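Local coordinates for protein oxidized polyvinyl alcohol hydrolase (Sphingopyxis, PDB 3WLA) that hydrolyses beta-diketones such as 4,6-nonanedione and cleaves oxidized polyvinyl alcohol in the second step of polyvinyl alcohol degradation, at residues K128-E139 with M167-F178. Numbering follows the deposited sequence.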
ATOM      1  N   LYS A 128       1.960  -3.105 -18.133  1.00 29.60           N
ATOM      2  CA  LYS A 128       0.737  -2.362 -18.366  1.00 30.82           C
ATOM      3  C   LYS A 128      -0.430  -3.336 -18.038  1.00 29.73           C
ATOM      4  O   LYS A 128      -1.525  -2.889 -17.673  1.00 29.85           O
ATOM      5  CB  LYS A 128       0.635  -1.944 -19.846  1.00 32.21           C
ATOM      6  CG  LYS A 128       1.237  -0.593 -20.151  1.00 32.32           C
ATOM      7  CD  LYS A 128       1.398  -0.380 -21.641  1.00 34.11           C
ATOM      8  CE  LYS A 128       1.807   1.068 -21.917  1.00 36.33           C
ATOM      9  NZ  LYS A 128       1.851   1.426 -23.395  1.00 38.54           N
ATOM     10  N   THR A 129      -0.186  -4.649 -18.168  1.00 29.78           N
ATOM     11  CA  THR A 129      -1.238  -5.662 -17.924  1.00 32.12           C
ATOM     12  C   THR A 129      -0.898  -6.755 -16.894  1.00 34.16           C
ATOM     13  O   THR A 129      -1.801  -7.319 -16.264  1.00 36.10           O
ATOM     14  CB  THR A 129      -1.660  -6.372 -19.253  1.00 32.62           C
ATOM     15  OG1 THR A 129      -0.508  -6.980 -19.876  1.00 33.59           O
ATOM     16  CG2 THR A 129      -2.284  -5.359 -20.220  1.00 32.14           C
ATOM     17  N   ASP A 130       0.395  -7.043 -16.738  1.00 34.51           N
ATOM     18  CA  ASP A 130       0.925  -8.044 -15.799  1.00 33.27           C
ATOM     19  C   ASP A 130       1.066  -7.322 -14.454  1.00 32.83           C
ATOM     20  O   ASP A 130       1.735  -6.284 -14.375  1.00 31.86           O
ATOM     21  CB  ASP A 130       2.311  -8.506 -16.278  1.00 36.35           C
ATOM     22  CG  ASP A 130       2.882  -9.663 -15.445  1.00 37.71           C
ATOM     23  OD1 ASP A 130       2.541  -9.774 -14.249  1.00 37.49           O
ATOM     24  OD2 ASP A 130       3.700 -10.448 -15.968  1.00 39.26           O
ATOM     25  N   ALA A 131       0.410  -7.849 -13.423  1.00 29.69           N
ATOM     26  CA  ALA A 131       0.435  -7.261 -12.083  1.00 29.36           C
ATOM     27  C   ALA A 131       1.865  -7.218 -11.485  1.00 28.07           C
ATOM     28  O   ALA A 131       2.219  -6.338 -10.682  1.00 27.45           O
ATOM     29  CB  ALA A 131      -0.512  -8.071 -11.135  1.00 30.70           C
ATOM     30  N   GLY A 132       2.681  -8.172 -11.879  1.00 24.90           N
ATOM     31  CA  GLY A 132       4.011  -8.227 -11.325  1.00 26.35           C
ATOM     32  C   GLY A 132       4.182  -9.235 -10.190  1.00 26.00           C
ATOM     33  O   GLY A 132       3.197  -9.618  -9.527  1.00 25.52           O
ATOM     34  N   ASP A 133       5.428  -9.642  -9.951  1.00 25.70           N
ATOM     35  CA  ASP A 133       5.725 -10.624  -8.921  1.00 27.50           C
ATOM     36  C   ASP A 133       5.329 -10.247  -7.500  1.00 28.15           C
ATOM     37  O   ASP A 133       4.966 -11.109  -6.688  1.00 26.44           O
ATOM     38  CB  ASP A 133       7.217 -10.958  -8.915  1.00 28.11           C
ATOM     39  CG  ASP A 133       7.614 -11.856 -10.061  1.00 29.56           C
ATOM     40  OD1 ASP A 133       6.702 -12.370 -10.764  1.00 31.54           O
ATOM     41  OD2 ASP A 133       8.825 -12.057 -10.221  1.00 28.02           O
ATOM     42  N   ASP A 134       5.430  -8.956  -7.166  1.00 27.31           N
ATOM     43  CA  ASP A 134       5.070  -8.590  -5.800  1.00 27.15           C
ATOM     44  C   ASP A 134       3.574  -8.647  -5.555  1.00 25.29           C
ATOM     45  O   ASP A 134       3.118  -9.065  -4.488  1.00 25.31           O
ATOM     46  CB  ASP A 134       5.639  -7.216  -5.431  1.00 26.33           C
ATOM     47  CG  ASP A 134       7.119  -7.276  -5.126  1.00 27.68           C
ATOM     48  OD1 ASP A 134       7.591  -8.339  -4.673  1.00 26.37           O
ATOM     49  OD2 ASP A 134       7.825  -6.262  -5.309  1.00 28.25           O
ATOM     50  N   VAL A 135       2.780  -8.239  -6.524  1.00 25.69           N
ATOM     51  CA  VAL A 135       1.346  -8.335  -6.287  1.00 24.63           C
ATOM     52  C   VAL A 135       0.951  -9.804  -6.030  1.00 26.38           C
ATOM     53  O   VAL A 135       0.114 -10.085  -5.182  1.00 25.63           O
ATOM     54  CB  VAL A 135       0.525  -7.804  -7.487  1.00 24.58           C
ATOM     55  CG1 VAL A 135      -0.972  -8.159  -7.293  1.00 25.53           C
ATOM     56  CG2 VAL A 135       0.661  -6.277  -7.609  1.00 22.63           C
ATOM     57  N   ARG A 136       1.584 -10.742  -6.746  1.00 26.99           N
ATOM     58  CA  ARG A 136       1.241 -12.159  -6.610  1.00 27.67           C
ATOM     59  C   ARG A 136       1.749 -12.747  -5.304  1.00 26.52           C
ATOM     60  O   ARG A 136       1.079 -13.575  -4.680  1.00 26.91           O
ATOM     61  CB  ARG A 136       1.771 -12.951  -7.812  1.00 26.67           C
ATOM     62  CG  ARG A 136       0.855 -12.778  -9.060  1.00 26.95           C
ATOM     63  CD  ARG A 136       1.376 -13.508 -10.296  1.00 29.08           C
ATOM     64  NE  ARG A 136       2.708 -13.089 -10.742  1.00 29.55           N
ATOM     65  CZ  ARG A 136       2.914 -12.252 -11.760  1.00 28.71           C
ATOM     66  NH1 ARG A 136       1.879 -11.726 -12.441  1.00 28.40           N
ATOM     67  NH2 ARG A 136       4.160 -11.957 -12.108  1.00 30.69           N
ATOM     68  N   PHE A 137       2.935 -12.315  -4.910  1.00 25.20           N
ATOM     69  CA  PHE A 137       3.517 -12.762  -3.665  1.00 26.38           C
ATOM     70  C   PHE A 137       2.627 -12.386  -2.481  1.00 26.42           C
ATOM     71  O   PHE A 137       2.282 -13.266  -1.631  1.00 27.40           O
ATOM     72  CB  PHE A 137       4.891 -12.145  -3.463  1.00 25.71           C
ATOM     73  CG  PHE A 137       5.447 -12.381  -2.082  1.00 26.88           C
ATOM     74  CD1 PHE A 137       5.456 -13.677  -1.538  1.00 26.80           C
ATOM     75  CD2 PHE A 137       5.983 -11.321  -1.318  1.00 27.07           C
ATOM     76  CE1 PHE A 137       5.985 -13.935  -0.264  1.00 24.42           C
ATOM     77  CE2 PHE A 137       6.521 -11.572  -0.036  1.00 27.69           C
ATOM     78  CZ  PHE A 137       6.517 -12.885   0.488  1.00 26.13           C
ATOM     79  N   LEU A 138       2.264 -11.094  -2.396  1.00 24.74           N
ATOM     80  CA  LEU A 138       1.446 -10.634  -1.298  1.00 24.81           C
ATOM     81  C   LEU A 138       0.184 -11.494  -1.182  1.00 24.98           C
ATOM     82  O   LEU A 138      -0.162 -11.915  -0.088  1.00 26.64           O
ATOM     83  CB  LEU A 138       1.073  -9.132  -1.477  1.00 21.87           C
ATOM     84  CG  LEU A 138       2.341  -8.250  -1.497  1.00 21.66           C
ATOM     85  CD1 LEU A 138       1.958  -6.910  -2.000  1.00 23.38           C
ATOM     86  CD2 LEU A 138       3.098  -8.221  -0.137  1.00 19.59           C
ATOM     87  N   GLU A 139      -0.500 -11.780  -2.290  1.00 25.87           N
ATOM     88  CA  GLU A 139      -1.717 -12.598  -2.154  1.00 27.74           C
ATOM     89  C   GLU A 139      -1.432 -14.042  -1.680  1.00 28.63           C
ATOM     90  O   GLU A 139      -2.127 -14.566  -0.806  1.00 29.25           O
ATOM     91  CB  GLU A 139      -2.479 -12.652  -3.474  1.00 29.74           C
ATOM     92  CG  GLU A 139      -3.741 -13.528  -3.401  1.00 31.91           C
ATOM     93  CD  GLU A 139      -4.442 -13.651  -4.722  1.00 35.21           C
ATOM     94  OE1 GLU A 139      -4.353 -12.720  -5.570  1.00 33.89           O
ATOM     95  OE2 GLU A 139      -5.104 -14.692  -4.910  1.00 37.85           O
ATOM     96  N   MET A 167       3.107   0.389  -3.639  1.00 20.69           N
ATOM     97  CA  MET A 167       2.845  -1.039  -3.814  1.00 19.98           C
ATOM     98  C   MET A 167       1.424  -1.343  -3.366  1.00 20.92           C
ATOM     99  O   MET A 167       0.760  -2.184  -3.997  1.00 22.29           O
ATOM    100  CB  MET A 167       3.829  -1.870  -2.979  1.00 21.22           C
ATOM    101  CG  MET A 167       3.644  -3.384  -3.153  1.00 22.98           C
ATOM    102  SD  MET A 167       4.263  -3.761  -4.801  1.00 24.12           S
ATOM    103  CE  MET A 167       2.944  -4.702  -5.461  1.00 25.89           C
ATOM    104  N   THR A 168       0.937  -0.688  -2.304  1.00 18.36           N
ATOM    105  CA  THR A 168      -0.445  -0.900  -1.875  1.00 21.13           C
ATOM    106  C   THR A 168      -1.396  -0.461  -3.032  1.00 21.82           C
ATOM    107  O   THR A 168      -2.325  -1.200  -3.408  1.00 21.17           O
ATOM    108  CB  THR A 168      -0.778  -0.099  -0.579  1.00 21.18           C
ATOM    109  OG1 THR A 168       0.035  -0.609   0.525  1.00 21.02           O
ATOM    110  CG2 THR A 168      -2.292  -0.264  -0.207  1.00 18.10           C
ATOM    111  N   ASN A 169      -1.183   0.765  -3.560  1.00 22.86           N
ATOM    112  CA  ASN A 169      -2.002   1.249  -4.689  1.00 21.53           C
ATOM    113  C   ASN A 169      -1.947   0.216  -5.814  1.00 21.44           C
ATOM    114  O   ASN A 169      -2.981  -0.120  -6.397  1.00 23.25           O
ATOM    115  CB  ASN A 169      -1.472   2.569  -5.305  1.00 20.56           C
ATOM    116  CG  ASN A 169      -1.815   3.815  -4.488  1.00 21.16           C
ATOM    117  OD1 ASN A 169      -2.792   3.853  -3.745  1.00 21.78           O
ATOM    118  ND2 ASN A 169      -1.014   4.861  -4.658  1.00 21.47           N
ATOM    119  N   ARG A 170      -0.750  -0.264  -6.171  1.00 21.94           N
ATOM    120  CA  ARG A 170      -0.723  -1.230  -7.295  1.00 23.62           C
ATOM    121  C   ARG A 170      -1.544  -2.515  -7.006  1.00 24.87           C
ATOM    122  O   ARG A 170      -2.316  -3.016  -7.854  1.00 25.83           O
ATOM    123  CB  ARG A 170       0.706  -1.629  -7.691  1.00 21.95           C
ATOM    124  CG  ARG A 170       0.701  -2.541  -8.963  1.00 25.71           C
ATOM    125  CD  ARG A 170       2.117  -2.975  -9.364  1.00 25.78           C
ATOM    126  NE  ARG A 170       2.180  -3.661 -10.674  1.00 24.89           N
ATOM    127  CZ  ARG A 170       2.123  -3.028 -11.840  1.00 24.82           C
ATOM    128  NH1 ARG A 170       1.984  -1.697 -11.872  1.00 24.01           N
ATOM    129  NH2 ARG A 170       2.226  -3.729 -12.986  1.00 25.92           N
ATOM    130  N   ALA A 171      -1.391  -3.062  -5.809  1.00 24.43           N
ATOM    131  CA  ALA A 171      -2.116  -4.306  -5.482  1.00 24.50           C
ATOM    132  C   ALA A 171      -3.627  -4.081  -5.443  1.00 24.97           C
ATOM    133  O   ALA A 171      -4.407  -4.991  -5.841  1.00 27.33           O
ATOM    134  CB  ALA A 171      -1.617  -4.860  -4.128  1.00 23.58           C
ATOM    135  N   LEU A 172      -4.067  -2.898  -4.988  1.00 24.47           N
ATOM    136  CA  LEU A 172      -5.523  -2.628  -4.945  1.00 25.81           C
ATOM    137  C   LEU A 172      -6.092  -2.442  -6.352  1.00 27.02           C
ATOM    138  O   LEU A 172      -7.299  -2.667  -6.580  1.00 28.20           O
ATOM    139  CB  LEU A 172      -5.864  -1.384  -4.103  1.00 22.21           C
ATOM    140  CG  LEU A 172      -5.503  -1.463  -2.594  1.00 25.34           C
ATOM    141  CD1 LEU A 172      -5.915  -0.216  -1.904  1.00 23.41           C
ATOM    142  CD2 LEU A 172      -6.167  -2.644  -1.922  1.00 25.26           C
ATOM    143  N   LEU A 173      -5.235  -2.001  -7.279  1.00 27.14           N
ATOM    144  CA  LEU A 173      -5.656  -1.768  -8.652  1.00 27.36           C
ATOM    145  C   LEU A 173      -5.680  -3.027  -9.475  1.00 27.40           C
ATOM    146  O   LEU A 173      -6.561  -3.196 -10.348  1.00 28.24           O
ATOM    147  CB  LEU A 173      -4.755  -0.721  -9.344  1.00 27.52           C
ATOM    148  CG  LEU A 173      -4.923   0.749  -8.863  1.00 29.41           C
ATOM    149  CD1 LEU A 173      -3.807   1.634  -9.446  1.00 29.01           C
ATOM    150  CD2 LEU A 173      -6.281   1.297  -9.234  1.00 29.83           C
ATOM    151  N   PHE A 174      -4.703  -3.883  -9.246  1.00 25.76           N
ATOM    152  CA  PHE A 174      -4.602  -5.143  -9.974  1.00 27.38           C
ATOM    153  C   PHE A 174      -5.292  -6.353  -9.354  1.00 28.71           C
ATOM    154  O   PHE A 174      -5.644  -7.276 -10.059  1.00 27.33           O
ATOM    155  CB  PHE A 174      -3.155  -5.577 -10.136  1.00 25.20           C
ATOM    156  CG  PHE A 174      -2.473  -4.977 -11.336  1.00 27.64           C
ATOM    157  CD1 PHE A 174      -2.640  -5.539 -12.589  1.00 25.68           C
ATOM    158  CD2 PHE A 174      -1.701  -3.796 -11.209  1.00 27.46           C
ATOM    159  CE1 PHE A 174      -2.072  -4.942 -13.719  1.00 28.07           C
ATOM    160  CE2 PHE A 174      -1.120  -3.181 -12.321  1.00 28.93           C
ATOM    161  CZ  PHE A 174      -1.312  -3.761 -13.600  1.00 27.79           C
ATOM    162  N   ASP A 175      -5.466  -6.342  -8.040  1.00 28.48           N
ATOM    163  CA  ASP A 175      -6.003  -7.503  -7.357  1.00 27.48           C
ATOM    164  C   ASP A 175      -7.083  -7.135  -6.347  1.00 26.95           C
ATOM    165  O   ASP A 175      -7.087  -7.595  -5.193  1.00 24.52           O
ATOM    166  CB  ASP A 175      -4.815  -8.215  -6.674  1.00 28.13           C
ATOM    167  CG  ASP A 175      -5.118  -9.666  -6.314  1.00 30.08           C
ATOM    168  OD1 ASP A 175      -6.144 -10.169  -6.775  1.00 29.58           O
ATOM    169  OD2 ASP A 175      -4.319 -10.311  -5.589  1.00 28.74           O
ATOM    170  N   SER A 176      -8.033  -6.327  -6.779  1.00 27.05           N
ATOM    171  CA  SER A 176      -9.111  -5.944  -5.891  1.00 27.35           C
ATOM    172  C   SER A 176     -10.050  -7.127  -5.559  1.00 28.84           C
ATOM    173  O   SER A 176     -10.873  -7.039  -4.665  1.00 28.99           O
ATOM    174  CB  SER A 176      -9.904  -4.796  -6.504  1.00 26.84           C
ATOM    175  OG  SER A 176     -10.546  -5.184  -7.705  1.00 27.21           O
ATOM    176  N   GLU A 177      -9.910  -8.243  -6.259  1.00 30.52           N
ATOM    177  CA  GLU A 177     -10.751  -9.412  -5.978  1.00 32.09           C
ATOM    178  C   GLU A 177     -10.320 -10.017  -4.644  1.00 31.01           C
ATOM    179  O   GLU A 177     -11.097 -10.670  -3.942  1.00 30.57           O
ATOM    180  CB  GLU A 177     -10.580 -10.485  -7.056  1.00 35.18           C
ATOM    181  CG  GLU A 177     -11.253 -10.189  -8.360  1.00 43.07           C
ATOM    182  CD  GLU A 177     -10.573  -9.044  -9.136  1.00 47.07           C
ATOM    183  OE1 GLU A 177      -9.309  -8.840  -9.003  1.00 44.91           O
ATOM    184  OE2 GLU A 177     -11.334  -8.361  -9.894  1.00 50.33           O
ATOM    185  N   PHE A 178      -9.059  -9.816  -4.298  1.00 30.73           N
ATOM    186  CA  PHE A 178      -8.545 -10.377  -3.067  1.00 29.50           C
ATOM    187  C   PHE A 178      -8.712  -9.462  -1.836  1.00 28.67           C
ATOM    188  O   PHE A 178      -9.438  -9.793  -0.895  1.00 28.27           O
ATOM    189  CB  PHE A 178      -7.071 -10.787  -3.283  1.00 28.59           C
ATOM    190  CG  PHE A 178      -6.477 -11.579  -2.145  1.00 25.45           C
ATOM    191  CD1 PHE A 178      -6.951 -12.857  -1.848  1.00 26.99           C
ATOM    192  CD2 PHE A 178      -5.438 -11.045  -1.368  1.00 26.03           C
ATOM    193  CE1 PHE A 178      -6.414 -13.595  -0.807  1.00 25.16           C
ATOM    194  CE2 PHE A 178      -4.876 -11.777  -0.306  1.00 26.07           C
ATOM    195  CZ  PHE A 178      -5.369 -13.068  -0.019  1.00 24.65           C
TER
HETATM  196  O   HOH W   1      -1.991  -8.899  -4.279  1.00 25.18           O
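Val135 and Ala171 bring the two helices together, their CA atoms 5.4 Å apart. Helices 133-139 and 167-174 cross at -79°, with axes 9.8 Å apart. Val135 points its CG2 into the crossing, 3.5 Å from Met167 CE. The bent Met167 chain also brings its CE beside Asp134 CB. In this alpha/beta-hydrolase, helix 163-174 follows the probable nucleophile elbow at Ser162, and Met167 touches that elbow. Arg170 reaches the loop before the other helix. Its CG is anti to the backbone N (chi1 -175°) and the chain is extended to NE. NE gives a nearly straight bond of 2.7 Å to Ala131 O, in the guanidinium plane. NH2 gives a more bent one to Asp130 O, and also bonds Tyr127 O. A leucine here would probably leave these loop carbonyls without their donors. Ala131 CA sits over one face of the Phe174 ring, a CH-pi contact. Glu139 CG lies over the centre of the Phe178 ring, 3.4 Å from its centroid. Glu139 OE1 comes within 2.4 Å of Asp175 OD2, so one acid probably holds a proton. Arg143 pairs with Glu139 OE2. A water donates to both Asp175 OD2 and Val135 O.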